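Local coordinates for glutathione s-transferase (Oryza sativa, PDB 1OYJ), which catalyses the conjugation of reduced glutathione to a wide range of hydrophobic electrophiles, including herbicides, as a tau-class glutathione transferase, at the interface of chains A and B. Coordinates in Å, arbitrary orientation; residue numbers count along the deposited sequence, not the author numbering. Chains: chain A/B, glutathione s-transferase.

Contact 1: the interface of chains A and B. Residues chain A 50, 52-53, 66-68, 71; chain B 102, 105-106, 109.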
loop_
_atom_site.group_PDB
_atom_site.type_symbol
_atom_site.label_atom_id
_atom_site.label_comp_id
_atom_site.label_asym_id
_atom_site.label_seq_id
_atom_site.Cartn_x
_atom_site.Cartn_y
_atom_site.Cartn_z
ATOM N N ASN A 50 -17.877 0.481 1.975
ATOM C CA ASN A 50 -16.687 -0.070 1.294
ATOM C C ASN A 50 -17.125 -1.101 0.216
ATOM O O ASN A 50 -16.824 -2.263 0.355
ATOM C CB ASN A 50 -15.772 -0.752 2.359
ATOM C CG ASN A 50 -14.472 -1.292 1.789
ATOM O OD1 ASN A 50 -14.144 -1.061 0.664
ATOM N ND2 ASN A 50 -13.718 -2.040 2.605
ATOM N N VAL A 52 -16.061 -1.728 -2.681
ATOM C CA VAL A 52 -15.027 -2.302 -3.458
ATOM C C VAL A 52 -14.464 -3.532 -2.776
ATOM O O VAL A 52 -14.346 -4.589 -3.383
ATOM C CB VAL A 52 -13.934 -1.198 -3.862
ATOM C CG1 VAL A 52 -12.896 -1.778 -4.652
ATOM C CG2 VAL A 52 -14.574 -0.045 -4.657
ATOM N N HIS A 53 -14.143 -3.420 -1.490
ATOM C CA HIS A 53 -13.529 -4.516 -0.838
ATOM C C HIS A 53 -14.460 -5.206 0.129
ATOM O O HIS A 53 -14.292 -6.355 0.355
ATOM C CB HIS A 53 -12.283 -4.049 -0.057
ATOM C CG HIS A 53 -11.209 -3.482 -0.913
ATOM N ND1 HIS A 53 -10.638 -4.196 -1.941
ATOM C CD2 HIS A 53 -10.600 -2.272 -0.906
ATOM C CE1 HIS A 53 -9.722 -3.459 -2.532
ATOM N NE2 HIS A 53 -9.665 -2.293 -1.913
ATOM N N VAL A 66 -13.662 6.022 4.665
ATOM C CA VAL A 66 -12.267 5.906 4.336
ATOM C C VAL A 66 -11.943 4.446 4.711
ATOM O O VAL A 66 -12.216 4.017 5.881
ATOM C CB VAL A 66 -11.425 6.818 5.198
ATOM C CG1 VAL A 66 -9.937 6.747 4.739
ATOM C CG2 VAL A 66 -11.835 8.270 5.097
ATOM N N SER A 67 -11.541 3.660 3.715
ATOM C CA SER A 67 -11.149 2.293 3.910
ATOM C C SER A 67 -9.624 2.120 3.710
ATOM O O SER A 67 -8.968 3.016 3.144
ATOM C CB SER A 67 -11.945 1.423 2.962
ATOM O OG SER A 67 -13.352 1.534 3.209
ATOM N N GLU A 68 -9.148 0.959 4.164
ATOM C CA GLU A 68 -7.780 0.479 4.098
ATOM C C GLU A 68 -7.057 1.123 5.266
ATOM O O GLU A 68 -6.894 2.303 5.317
ATOM C CB GLU A 68 -7.083 0.754 2.752
ATOM C CG GLU A 68 -7.680 -0.150 1.623
ATOM C CD GLU A 68 -7.384 -1.625 1.805
ATOM O OE1 GLU A 68 -6.184 -1.980 2.134
ATOM O OE2 GLU A 68 -8.320 -2.465 1.620
ATOM N N VAL A 71 -4.390 3.797 4.919
ATOM C CA VAL A 71 -4.994 4.974 4.356
ATOM C C VAL A 71 -5.706 5.763 5.503
ATOM O O VAL A 71 -5.547 6.982 5.601
ATOM C CB VAL A 71 -5.977 4.618 3.136
ATOM C CG1 VAL A 71 -6.730 5.914 2.658
ATOM C CG2 VAL A 71 -5.224 4.011 1.990
ATOM N N ALA B 102 -7.075 10.784 0.861
ATOM C CA ALA B 102 -7.366 9.418 1.221
ATOM C C ALA B 102 -7.989 8.698 0.069
ATOM O O ALA B 102 -7.594 7.601 -0.267
ATOM C CB ALA B 102 -8.297 9.398 2.445
ATOM N N ARG B 105 -5.209 7.811 -2.358
ATOM C CA ARG B 105 -4.399 6.715 -1.927
ATOM C C ARG B 105 -5.139 5.377 -2.062
ATOM O O ARG B 105 -4.556 4.388 -2.399
ATOM C CB ARG B 105 -3.988 6.927 -0.490
ATOM C CG ARG B 105 -3.016 8.073 -0.355
ATOM C CD ARG B 105 -2.524 8.229 0.997
ATOM N NE ARG B 105 -1.464 9.200 1.099
ATOM C CZ ARG B 105 -1.489 10.265 1.836
ATOM N NH1 ARG B 105 -0.463 11.085 1.824
ATOM N NH2 ARG B 105 -2.530 10.535 2.588
ATOM N N PHE B 106 -6.410 5.402 -1.711
ATOM C CA PHE B 106 -7.270 4.211 -1.860
ATOM C C PHE B 106 -7.280 3.665 -3.262
ATOM O O PHE B 106 -7.131 2.488 -3.495
ATOM C CB PHE B 106 -8.728 4.544 -1.482
ATOM C CG PHE B 106 -9.634 3.350 -1.544
ATOM C CD1 PHE B 106 -9.720 2.499 -0.475
ATOM C CD2 PHE B 106 -10.370 3.065 -2.715
ATOM C CE1 PHE B 106 -10.519 1.393 -0.503
ATOM C CE2 PHE B 106 -11.185 1.971 -2.770
ATOM C CZ PHE B 106 -11.272 1.102 -1.640
ATOM N N ASP B 109 -3.919 2.270 -4.423
ATOM C CA ASP B 109 -3.727 0.958 -3.824
ATOM C C ASP B 109 -4.549 -0.090 -4.591
ATOM O O ASP B 109 -4.118 -1.240 -4.838
ATOM C CB ASP B 109 -4.165 1.038 -2.393
ATOM C CG ASP B 109 -4.248 -0.302 -1.722
ATOM O OD1 ASP B 109 -3.247 -0.872 -1.351
ATOM O OD2 ASP B 109 -5.280 -0.815 -1.503
HETATM O O HOH W 1 -4.923 9.005 3.432
HETATM O O HOH W 2 -7.744 -0.150 -2.319
#
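The ring of B:Phe106 enters a pocket of chain A at the dimer interface and meets the ring of A:His53 tip to tip. CZ of B:Phe106 lies 3.5 Å from CD2 of A:His53. The ring planes are 61° apart, an edge-to-face pairing. CG of B:Phe106 is anti to its backbone N (chi1 -177°), which points the ring out from its helix into chain A. CE1 of the ring touches CB of A:Ser67 at 3.7 Å. The bent chain of A:Glu68, a glutathione-binding residue, crosses the ring at about a right angle and packs through CG. A second apolar group forms around A:Val71. Its CG1 meets CB of B:Ala102 at 3.8 Å, and its CG2 lies against CB of B:Arg105. CG1 of A:Val66 also packs on B:Ala102.

The polar links run through water. Water 2 sits over one face of the B:Phe106 ring, in a nearly straight hydrogen bond with NE2 of A:His53, at 2.9 Å. It also bonds O of B:Phe106 and the carboxylate OD2 of B:Asp109. Water 1 joins NH2 of B:Arg105 to O of A:Val71.

The pocket, beside the glutathione site, comprises the A:His53 loop, the end of strand 64-67 and the start of helix 69-79. Helix 97-124 of chain B supplies the inserted phenylalanine.

Contact 2: the interface of chains A and B. Residues chain A 64, 66, 75, 78-79; chain B 98-99, 101-102, 105.
A:Asp78 is gripped by B:Arg101 and B:Arg105 in this subunit interface of a tau-class glutathione transferase. Both arginines form salt bridges to one carboxylate oxygen, OD1. NE of B:Arg101 donates to it at 3.1 Å from above the carboxylate plane. NH2 of B:Arg105 donates at 3.2 Å from the opposite face, on the syn side and 21° out of plane. Each guanidinium keeps OD1 near its own plane. The pair would probably favour a charged carboxylate.

At the other end, the guanidinium of A:Arg64 stacks on the ring of B:Tyr99, with the planes 13° apart. NE of A:Arg64 stands over the ring face, 4.0 Å from the centroid, in a cation-pi contact. CB of A:Arg64 covers the far part of the same ring, 3.6 Å from CE1. CG2 of A:Val66 packs on this CE1 at 3.8 Å. An alanine in place of B:Tyr99 would probably leave the A:Arg64 guanidinium without its stacking partner and open a gap beside A:Val66.

Between these ends, A:Tyr75 sets its ring edge against the backbone of B:Ala98 and B:Tyr99. CB of B:Ala98 packs on CA of A:Ala79 at 3.8 Å.

Farther out, water 3 ties OD2 of A:Asp78 to NH2 of B:Arg101 and NH1 of B:Arg105. The A:Tyr75 ring is held between CG2 of A:Val66 on one face and CB of A:Ala79 on the other. B:Arg101 bends at chi3 (75°), which turns NE towards the aspartate.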
loop_
_atom_site.group_PDB
_atom_site.type_symbol
_atom_site.label_atom_id
_atom_site.label_comp_id
_atom_site.label_asym_id
_atom_site.label_seq_id
_atom_site.Cartn_x
_atom_site.Cartn_y
_atom_site.Cartn_z
ATOM N N ARG A 64 -18.773 10.101 5.707
ATOM C CA ARG A 64 -17.970 9.785 4.511
ATOM C C ARG A 64 -16.931 8.725 4.841
ATOM O O ARG A 64 -16.208 8.910 5.799
ATOM C CB ARG A 64 -17.229 11.022 4.120
ATOM C CG ARG A 64 -18.128 12.205 3.688
ATOM C CD ARG A 64 -17.401 13.116 2.733
ATOM N NE ARG A 64 -16.413 13.946 3.411
ATOM C CZ ARG A 64 -15.686 14.847 2.795
ATOM N NH1 ARG A 64 -15.815 15.014 1.497
ATOM N NH2 ARG A 64 -14.820 15.574 3.470
ATOM N N VAL A 66 -13.662 6.022 4.665
ATOM C CA VAL A 66 -12.267 5.906 4.336
ATOM C C VAL A 66 -11.943 4.446 4.711
ATOM O O VAL A 66 -12.216 4.017 5.881
ATOM C CB VAL A 66 -11.425 6.818 5.198
ATOM C CG1 VAL A 66 -9.937 6.747 4.739
ATOM C CG2 VAL A 66 -11.835 8.270 5.097
ATOM N N TYR A 75 -4.923 9.420 6.983
ATOM C CA TYR A 75 -6.052 10.331 7.049
ATOM C C TYR A 75 -6.166 10.993 8.422
ATOM O O TYR A 75 -6.429 12.212 8.537
ATOM C CB TYR A 75 -7.358 9.653 6.576
ATOM C CG TYR A 75 -8.608 10.535 6.631
ATOM C CD1 TYR A 75 -8.821 11.527 5.687
ATOM C CD2 TYR A 75 -9.518 10.431 7.686
ATOM C CE1 TYR A 75 -9.960 12.356 5.758
ATOM C CE2 TYR A 75 -10.630 11.252 7.771
ATOM C CZ TYR A 75 -10.852 12.204 6.810
ATOM O OH TYR A 75 -11.971 12.989 6.908
ATOM N N ASP A 78 -3.869 13.729 8.350
ATOM C CA ASP A 78 -4.219 14.813 7.420
ATOM C C ASP A 78 -5.418 15.567 7.887
ATOM O O ASP A 78 -5.479 16.783 7.781
ATOM C CB ASP A 78 -4.486 14.323 5.983
ATOM C CG ASP A 78 -3.241 13.845 5.262
ATOM O OD1 ASP A 78 -3.432 13.104 4.260
ATOM O OD2 ASP A 78 -2.065 14.157 5.611
ATOM N N ALA A 79 -6.403 14.842 8.380
ATOM C CA ALA A 79 -7.657 15.470 8.771
ATOM C C ALA A 79 -7.634 16.095 10.144
ATOM O O ALA A 79 -8.475 16.916 10.422
ATOM C CB ALA A 79 -8.748 14.484 8.672
ATOM N N ALA B 98 -7.907 16.586 2.795
ATOM C CA ALA B 98 -7.615 15.405 3.579
ATOM C C ALA B 98 -8.357 14.215 2.985
ATOM O O ALA B 98 -7.787 13.181 2.746
ATOM C CB ALA B 98 -8.071 15.657 5.046
ATOM N N TYR B 99 -9.651 14.424 2.711
ATOM C CA TYR B 99 -10.480 13.382 2.157
ATOM C C TYR B 99 -10.072 13.075 0.713
ATOM O O TYR B 99 -10.083 11.947 0.277
ATOM C CB TYR B 99 -11.996 13.751 2.268
ATOM C CG TYR B 99 -12.869 12.561 2.057
ATOM C CD1 TYR B 99 -13.130 11.676 3.087
ATOM C CD2 TYR B 99 -13.450 12.312 0.841
ATOM C CE1 TYR B 99 -13.901 10.563 2.900
ATOM C CE2 TYR B 99 -14.233 11.193 0.629
ATOM C CZ TYR B 99 -14.453 10.310 1.654
ATOM O OH TYR B 99 -15.234 9.193 1.478
ATOM N N ARG B 101 -7.114 13.232 -0.532
ATOM C CA ARG B 101 -5.947 12.454 -0.457
ATOM C C ARG B 101 -6.194 11.018 -0.106
ATOM O O ARG B 101 -5.485 10.117 -0.605
ATOM C CB ARG B 101 -5.008 13.046 0.607
ATOM C CG ARG B 101 -4.359 14.320 0.166
ATOM C CD ARG B 101 -3.689 15.172 1.247
ATOM N NE ARG B 101 -2.427 14.672 1.735
ATOM C CZ ARG B 101 -1.261 15.054 1.256
ATOM N NH1 ARG B 101 -1.241 15.924 0.263
ATOM N NH2 ARG B 101 -0.115 14.615 1.778
ATOM N N ALA B 102 -7.075 10.784 0.861
ATOM C CA ALA B 102 -7.366 9.418 1.221
ATOM C C ALA B 102 -7.989 8.698 0.069
ATOM O O ALA B 102 -7.594 7.601 -0.267
ATOM C CB ALA B 102 -8.297 9.398 2.445
ATOM N N ARG B 105 -5.209 7.811 -2.358
ATOM C CA ARG B 105 -4.399 6.715 -1.927
ATOM C C ARG B 105 -5.139 5.377 -2.062
ATOM O O ARG B 105 -4.556 4.388 -2.399
ATOM C CB ARG B 105 -3.988 6.927 -0.490
ATOM C CG ARG B 105 -3.016 8.073 -0.355
ATOM C CD ARG B 105 -2.524 8.229 0.997
ATOM N NE ARG B 105 -1.464 9.200 1.099
ATOM C CZ ARG B 105 -1.489 10.265 1.836
ATOM N NH1 ARG B 105 -0.463 11.085 1.824
ATOM N NH2 ARG B 105 -2.530 10.535 2.588
HETATM O O HOH W 3 -0.181 12.933 4.166
#

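Contact 3: the interface of chains A and B. Residues chain A 106-107, 109-110, 113; chain B 50, 52-53, 67-68.
A:Phe106 and B:His53 point at each other tip to tip across the dimer interface, with ring planes 55° apart in an edge-to-face pairing. CZ of A:Phe106 lies 3.6 Å from CD2 of B:His53. Water 4 sits over one face of the phenylalanine ring. It lies in the plane of the histidine ring, and its O is 2.8 Å from NE2 of B:His53 in a nearly straight hydrogen bond. The water also bonds O of A:Phe106 and OD2 of A:Asp109.

B:Val52 splits its two branches between aromatic rings. CG1 is anti to the backbone N (chi1 -178°) and meets CE1 of A:Tyr110 at 3.5 Å. CG2 turns to CH2 of A:Trp107 at 3.7 Å.

The extended chain of A:Arg113 passes B:His53 obliquely, its guanidinium plane 73° from the ring. Its NE donates to the syn lone pair of A:Asp109 OD2 at 2.7 Å, which steadies the guanidinium. NH1 makes a longer salt bridge of 3.7 Å to OE1 of B:Glu68. This positive group would probably ease the closeness of the A:Asp109 and B:Glu68 carboxylates, which cross at about a right angle.

All the chain A residues lie on helix 97-124. Across from them, chain B offers the loop with B:Val52 and B:His53, the end of strand 64-67, and B:Glu68, a glutathione-binding residue.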
loop_
_atom_site.group_PDB
_atom_site.type_symbol
_atom_site.label_atom_id
_atom_site.label_comp_id
_atom_site.label_asym_id
_atom_site.label_seq_id
_atom_site.Cartn_x
_atom_site.Cartn_y
_atom_site.Cartn_z
ATOM N N PHE A 106 7.423 2.890 3.433
ATOM C CA PHE A 106 8.002 1.659 2.972
ATOM C C PHE A 106 7.783 0.494 4.016
ATOM O O PHE A 106 7.372 -0.593 3.667
ATOM C CB PHE A 106 9.533 1.863 2.717
ATOM C CG PHE A 106 10.215 0.614 2.309
ATOM C CD1 PHE A 106 10.311 0.265 0.993
ATOM C CD2 PHE A 106 10.705 -0.231 3.265
ATOM C CE1 PHE A 106 10.843 -0.987 0.593
ATOM C CE2 PHE A 106 11.245 -1.431 2.916
ATOM C CZ PHE A 106 11.317 -1.829 1.546
ATOM N N TRP A 107 8.075 0.782 5.268
ATOM C CA TRP A 107 8.076 -0.258 6.321
ATOM C C TRP A 107 6.596 -0.612 6.692
ATOM O O TRP A 107 6.288 -1.729 7.048
ATOM C CB TRP A 107 8.935 0.211 7.466
ATOM C CG TRP A 107 10.451 -0.120 7.118
ATOM C CD1 TRP A 107 11.427 0.739 6.753
ATOM C CD2 TRP A 107 10.978 -1.417 6.916
ATOM N NE1 TRP A 107 12.586 0.066 6.402
ATOM C CE2 TRP A 107 12.337 -1.276 6.498
ATOM C CE3 TRP A 107 10.482 -2.691 7.115
ATOM C CZ2 TRP A 107 13.184 -2.364 6.303
ATOM C CZ3 TRP A 107 11.336 -3.814 6.853
ATOM C CH2 TRP A 107 12.677 -3.614 6.457
ATOM N N ASP A 109 4.212 -0.440 4.546
ATOM C CA ASP A 109 3.872 -1.304 3.394
ATOM C C ASP A 109 4.409 -2.754 3.596
ATOM O O ASP A 109 3.764 -3.744 3.307
ATOM C CB ASP A 109 4.422 -0.713 2.099
ATOM C CG ASP A 109 4.199 -1.631 0.915
ATOM O OD1 ASP A 109 3.062 -1.798 0.501
ATOM O OD2 ASP A 109 5.064 -2.332 0.444
ATOM N N TYR A 110 5.625 -2.865 4.134
ATOM C CA TYR A 110 6.264 -4.128 4.307
ATOM C C TYR A 110 5.426 -4.956 5.331
ATOM O O TYR A 110 5.126 -6.126 5.099
ATOM C CB TYR A 110 7.614 -3.930 4.879
ATOM C CG TYR A 110 8.333 -5.207 5.221
ATOM C CD1 TYR A 110 9.146 -5.839 4.306
ATOM C CD2 TYR A 110 8.247 -5.754 6.476
ATOM C CE1 TYR A 110 9.756 -7.031 4.602
ATOM C CE2 TYR A 110 8.869 -6.931 6.779
ATOM C CZ TYR A 110 9.686 -7.563 5.843
ATOM O OH TYR A 110 10.363 -8.731 6.208
ATOM N N ARG A 113 2.447 -6.280 3.658
ATOM C CA ARG A 113 2.761 -7.332 2.726
ATOM C C ARG A 113 3.125 -8.629 3.412
ATOM O O ARG A 113 3.010 -9.631 2.747
ATOM C CB ARG A 113 3.945 -6.977 1.800
ATOM C CG ARG A 113 3.690 -5.908 0.756
ATOM C CD ARG A 113 4.966 -5.350 -0.042
ATOM N NE ARG A 113 4.428 -4.488 -1.119
ATOM C CZ ARG A 113 3.926 -4.985 -2.275
ATOM N NH1 ARG A 113 3.340 -4.191 -3.147
ATOM N NH2 ARG A 113 4.078 -6.280 -2.578
ATOM N N ASN B 50 17.926 -1.532 -2.360
ATOM C CA ASN B 50 16.629 -2.152 -1.979
ATOM C C ASN B 50 16.875 -3.584 -1.544
ATOM O O ASN B 50 16.471 -4.540 -2.188
ATOM C CB ASN B 50 15.645 -2.141 -3.179
ATOM C CG ASN B 50 14.266 -2.601 -2.802
ATOM O OD1 ASN B 50 13.982 -2.850 -1.604
ATOM N ND2 ASN B 50 13.379 -2.720 -3.792
ATOM N N VAL B 52 15.673 -5.243 0.835
ATOM C CA VAL B 52 14.516 -6.010 1.349
ATOM C C VAL B 52 13.765 -6.743 0.255
ATOM O O VAL B 52 13.480 -7.974 0.335
ATOM C CB VAL B 52 13.562 -5.078 2.154
ATOM C CG1 VAL B 52 12.397 -5.816 2.732
ATOM C CG2 VAL B 52 14.367 -4.445 3.255
ATOM N N HIS B 53 13.439 -6.020 -0.804
ATOM C CA HIS B 53 12.688 -6.633 -1.896
ATOM C C HIS B 53 13.551 -6.914 -3.162
ATOM O O HIS B 53 13.187 -7.747 -3.973
ATOM C CB HIS B 53 11.514 -5.706 -2.342
ATOM C CG HIS B 53 10.484 -5.440 -1.289
ATOM N ND1 HIS B 53 9.804 -6.438 -0.614
ATOM C CD2 HIS B 53 10.058 -4.272 -0.763
ATOM C CE1 HIS B 53 8.949 -5.872 0.217
ATOM N NE2 HIS B 53 9.096 -4.562 0.158
ATOM N N SER B 67 12.191 3.218 -2.310
ATOM C CA SER B 67 11.642 2.125 -3.121
ATOM C C SER B 67 10.150 2.051 -2.933
ATOM O O SER B 67 9.660 2.618 -1.995
ATOM C CB SER B 67 12.254 0.755 -2.723
ATOM O OG SER B 67 13.665 0.676 -2.831
ATOM N N GLU B 68 9.454 1.254 -3.771
ATOM C CA GLU B 68 7.998 1.131 -3.842
ATOM C C GLU B 68 7.482 2.371 -4.588
ATOM O O GLU B 68 7.510 3.501 -4.097
ATOM C CB GLU B 68 7.307 0.900 -2.501
ATOM C CG GLU B 68 7.606 -0.464 -1.881
ATOM C CD GLU B 68 7.110 -1.653 -2.751
ATOM O OE1 GLU B 68 5.976 -1.598 -3.210
ATOM O OE2 GLU B 68 7.887 -2.606 -3.029
HETATM O O HOH W 4 7.622 -2.583 1.536
#

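Contact 1 and contact 2 are neighbours, with C-alpha centres about 9 Å apart. They share A:Val66, B:Ala102 and B:Arg105, so they form one continuous strip along helix 97-124 of chain B. Contact 3 lies about 19 Å from contact 1 and about 22 Å from contact 2. It uses the same helix of chain A, with the chains exchanged. Contacts 1 and 3 correspond in part across the two-fold axis: the phenylalanine and histidine pairing recurs. Each subunit gives an inserted phenylalanine and the pocket that receives its partner's. The pockets include glutathione-binding A:Glu68 and B:Glu68, so dimer assembly probably supports the active site in both chains.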